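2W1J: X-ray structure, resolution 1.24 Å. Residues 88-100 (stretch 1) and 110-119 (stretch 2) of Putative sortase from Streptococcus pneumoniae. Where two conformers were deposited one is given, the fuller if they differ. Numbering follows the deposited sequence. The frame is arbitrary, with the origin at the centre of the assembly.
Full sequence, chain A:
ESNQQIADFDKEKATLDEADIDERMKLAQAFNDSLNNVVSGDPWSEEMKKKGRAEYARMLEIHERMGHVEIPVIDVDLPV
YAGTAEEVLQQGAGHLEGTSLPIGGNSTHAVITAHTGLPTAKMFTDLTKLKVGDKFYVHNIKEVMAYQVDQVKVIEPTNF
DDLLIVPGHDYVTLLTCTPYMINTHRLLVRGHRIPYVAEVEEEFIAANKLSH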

# COMPACT_ATOMS: atom_id res chain seq x y z
N VAL A 88 12.73 3.14 -2.70
CA VAL A 88 11.32 2.98 -3.04
C VAL A 88 10.51 4.20 -2.60
O VAL A 88 9.74 4.76 -3.38
CB VAL A 88 10.73 1.68 -2.45
CG1 VAL A 88 9.21 1.76 -2.33
CG2 VAL A 88 11.15 0.49 -3.29
N LEU A 89 10.73 4.65 -1.37
CA LEU A 89 9.97 5.78 -0.84
C LEU A 89 10.36 7.11 -1.49
O LEU A 89 9.63 8.10 -1.39
CB LEU A 89 10.08 5.86 0.68
CG LEU A 89 9.54 4.63 1.42
CD1 LEU A 89 9.52 4.86 2.92
CD2 LEU A 89 8.15 4.26 0.94
N GLN A 90 11.51 7.14 -2.16
CA GLN A 90 11.86 8.31 -2.96
C GLN A 90 11.07 8.36 -4.26
O GLN A 90 10.85 9.43 -4.82
CB GLN A 90 13.36 8.33 -3.25
CG GLN A 90 14.21 8.62 -2.03
CD GLN A 90 15.70 8.64 -2.33
OE1 GLN A 90 16.24 7.69 -2.90
NE2 GLN A 90 16.36 9.72 -1.94
N GLN A 91 10.62 7.19 -4.71
CA GLN A 91 9.98 7.06 -6.01
C GLN A 91 8.44 7.01 -5.95
O GLN A 91 7.76 7.39 -6.90
CB GLN A 91 10.53 5.83 -6.74
CG GLN A 91 12.01 5.93 -7.09
CD GLN A 91 12.56 4.66 -7.70
OE1 GLN A 91 12.12 3.55 -7.38
NE2 GLN A 91 13.55 4.80 -8.58
N GLY A 92 7.89 6.57 -4.82
CA GLY A 92 6.45 6.43 -4.69
C GLY A 92 6.08 5.86 -3.34
O GLY A 92 6.69 6.22 -2.33
N ALA A 93 5.09 4.97 -3.32
CA ALA A 93 4.70 4.30 -2.10
C ALA A 93 5.33 2.91 -2.04
O ALA A 93 5.61 2.29 -3.09
CB ALA A 93 3.17 4.18 -2.02
N GLY A 94 5.54 2.41 -0.83
CA GLY A 94 6.08 1.07 -0.63
C GLY A 94 5.11 0.18 0.13
O GLY A 94 4.46 0.61 1.07
N HIS A 95 5.02 -1.07 -0.28
CA HIS A 95 4.22 -2.04 0.44
C HIS A 95 5.00 -2.56 1.64
O HIS A 95 6.17 -2.95 1.51
CB HIS A 95 3.86 -3.19 -0.50
CG HIS A 95 3.18 -4.32 0.19
ND1 HIS A 95 3.84 -5.47 0.57
CD2 HIS A 95 1.90 -4.46 0.61
CE1 HIS A 95 3.00 -6.27 1.20
NE2 HIS A 95 1.81 -5.68 1.24
N LEU A 96 4.37 -2.56 2.81
CA LEU A 96 5.01 -3.02 4.03
C LEU A 96 5.12 -4.54 4.08
O LEU A 96 4.12 -5.25 4.24
CB LEU A 96 4.27 -2.48 5.25
CG LEU A 96 4.93 -2.67 6.63
CD1 LEU A 96 6.31 -2.03 6.69
CD2 LEU A 96 4.04 -2.10 7.72
N GLU A 97 6.33 -5.05 3.95
CA GLU A 97 6.53 -6.50 3.94
C GLU A 97 6.10 -7.09 5.27
O GLU A 97 6.33 -6.51 6.33
CB GLU A 97 7.99 -6.85 3.63
CG GLU A 97 8.22 -8.34 3.43
CD GLU A 97 9.60 -8.68 2.87
OE1 GLU A 97 10.44 -7.77 2.74
OE2 GLU A 97 9.83 -9.87 2.56
N GLY A 98 5.43 -8.24 5.21
CA GLY A 98 4.80 -8.83 6.39
C GLY A 98 3.30 -8.60 6.41
O GLY A 98 2.59 -9.26 7.16
N THR A 99 2.81 -7.65 5.60
CA THR A 99 1.37 -7.42 5.47
C THR A 99 0.85 -8.05 4.18
O THR A 99 1.63 -8.47 3.32
CB THR A 99 1.00 -5.91 5.57
OG1 THR A 99 1.34 -5.20 4.37
CG2 THR A 99 1.68 -5.28 6.79
N SER A 100 -0.47 -8.15 4.04
CA SER A 100 -1.05 -8.82 2.88
C SER A 100 -0.71 -8.08 1.59
O SER A 100 -0.67 -6.84 1.57
CB SER A 100 -2.58 -8.83 3.00
OG SER A 100 -3.02 -9.38 4.23
N ALA A 110 -3.51 -5.11 3.97
CA ALA A 110 -2.33 -4.60 3.29
C ALA A 110 -2.00 -3.21 3.82
O ALA A 110 -2.91 -2.41 4.05
CB ALA A 110 -2.60 -4.52 1.78
N VAL A 111 -0.71 -2.93 3.97
CA VAL A 111 -0.27 -1.62 4.43
C VAL A 111 0.62 -0.98 3.37
O VAL A 111 1.54 -1.62 2.86
CB VAL A 111 0.45 -1.71 5.79
CG1 VAL A 111 0.93 -0.33 6.24
CG2 VAL A 111 -0.48 -2.33 6.84
N ILE A 112 0.29 0.25 3.01
CA ILE A 112 0.96 0.99 1.95
C ILE A 112 1.53 2.27 2.58
O ILE A 112 0.80 3.00 3.25
CB ILE A 112 -0.01 1.34 0.79
CG1 ILE A 112 -0.59 0.05 0.17
CG2 ILE A 112 0.69 2.20 -0.27
CD1 ILE A 112 -1.62 0.31 -0.91
N THR A 113 2.82 2.50 2.36
CA THR A 113 3.61 3.50 3.08
C THR A 113 4.13 4.58 2.15
O THR A 113 4.56 4.28 1.04
CB THR A 113 4.87 2.79 3.63
OG1 THR A 113 4.50 1.57 4.27
CG2 THR A 113 5.64 3.68 4.58
N ALA A 114 4.13 5.84 2.60
CA ALA A 114 4.80 6.88 1.83
C ALA A 114 5.16 8.06 2.73
O ALA A 114 4.63 8.18 3.84
CB ALA A 114 3.94 7.34 0.64
N HIS A 115 6.05 8.92 2.25
CA HIS A 115 6.56 10.03 3.05
C HIS A 115 5.53 11.13 3.27
O HIS A 115 4.60 11.31 2.49
CB HIS A 115 7.76 10.66 2.36
CG HIS A 115 9.02 9.85 2.43
ND1 HIS A 115 9.48 9.30 3.60
CD2 HIS A 115 9.94 9.55 1.48
CE1 HIS A 115 10.62 8.67 3.37
NE2 HIS A 115 10.93 8.82 2.09
N THR A 116 5.76 11.90 4.33
CA THR A 116 5.14 13.21 4.51
C THR A 116 6.26 14.24 4.62
O THR A 116 7.26 14.02 5.30
CB THR A 116 4.27 13.27 5.79
OG1 THR A 116 2.99 12.64 5.57
CG2 THR A 116 4.02 14.70 6.21
N GLY A 117 6.10 15.36 3.92
CA GLY A 117 7.03 16.48 4.10
C GLY A 117 8.28 16.45 3.24
O GLY A 117 9.19 17.24 3.48
N LEU A 118 8.35 15.56 2.25
CA LEU A 118 9.46 15.60 1.29
C LEU A 118 9.40 16.90 0.52
O LEU A 118 8.34 17.30 0.05
CB LEU A 118 9.31 14.47 0.28
CG LEU A 118 9.72 13.07 0.70
CD1 LEU A 118 9.75 12.20 -0.54
CD2 LEU A 118 11.08 13.10 1.37
N PRO A 119 10.54 17.59 0.36
CA PRO A 119 10.48 18.89 -0.30
C PRO A 119 10.11 18.79 -1.77
O PRO A 119 9.60 19.75 -2.34
CB PRO A 119 11.91 19.43 -0.16
CG PRO A 119 12.52 18.64 0.96
CD PRO A 119 11.88 17.29 0.89
O HOH W 1 7.14 8.11 -0.26

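The two stretches meet as antiparallel strands, 93-95 against 110-113, whose axes run at 150° and approach to 4.5 Å; together they bury 625 Å². G94 and T113 form the hydrogen-bonded pair, with G94 N to T113 O and T113 N to G94 O both at 2.8 Å and with N-H...O angles of 161° and 153°. H95 and I112 follow as a non-hydrogen-bonded pair, CA to CA 4.7 Å, before L96 N donates to V111 O at 3.0 Å and 178°.

L89 loses the most area to the partner, 86 Å². Its CA-to-CB bond points toward stretch 2, and the side chain (m, t) lies against T113 and H115: L89 CD2 is 3.6 Å from T113 O, while L89 CB sits 3.4 Å from H115 NE2. The backbone adds a polar link, since one water donates to L89 O (2.7 Å) and G92 O (2.8 Å) and accepts from H115 N (2.9 Å), tying the helix end to the segment that follows T113.

V111, next at 75 Å², is held through backbone and side chain alike. Its N donates to T99 OG1 (3.1 Å, 151°), and T99 OG1 in turn donates to L96 O (2.8 Å), so one hydroxyl joins the type II turn L96-T99 to the strand. Apolar contact accompanies these bonds: V111 CG1 lies 3.9 Å from L96 CD2, and V111 CG2 lies 3.7 Å from T99 CG2.

T113 has 68 Å² covered by stretch 1. Besides its two backbone bonds, T113 OG1 makes a weak bond to G94 O at 3.3 Å, and T113 O receives a CA-H contact from A93 CA at 3.1 Å. An ideal CB on G94 would be only 3.1 Å from V88 CG1, so the helix leaves little room there. Nearby, A93 CB packs 3.6 Å from I112 CG2.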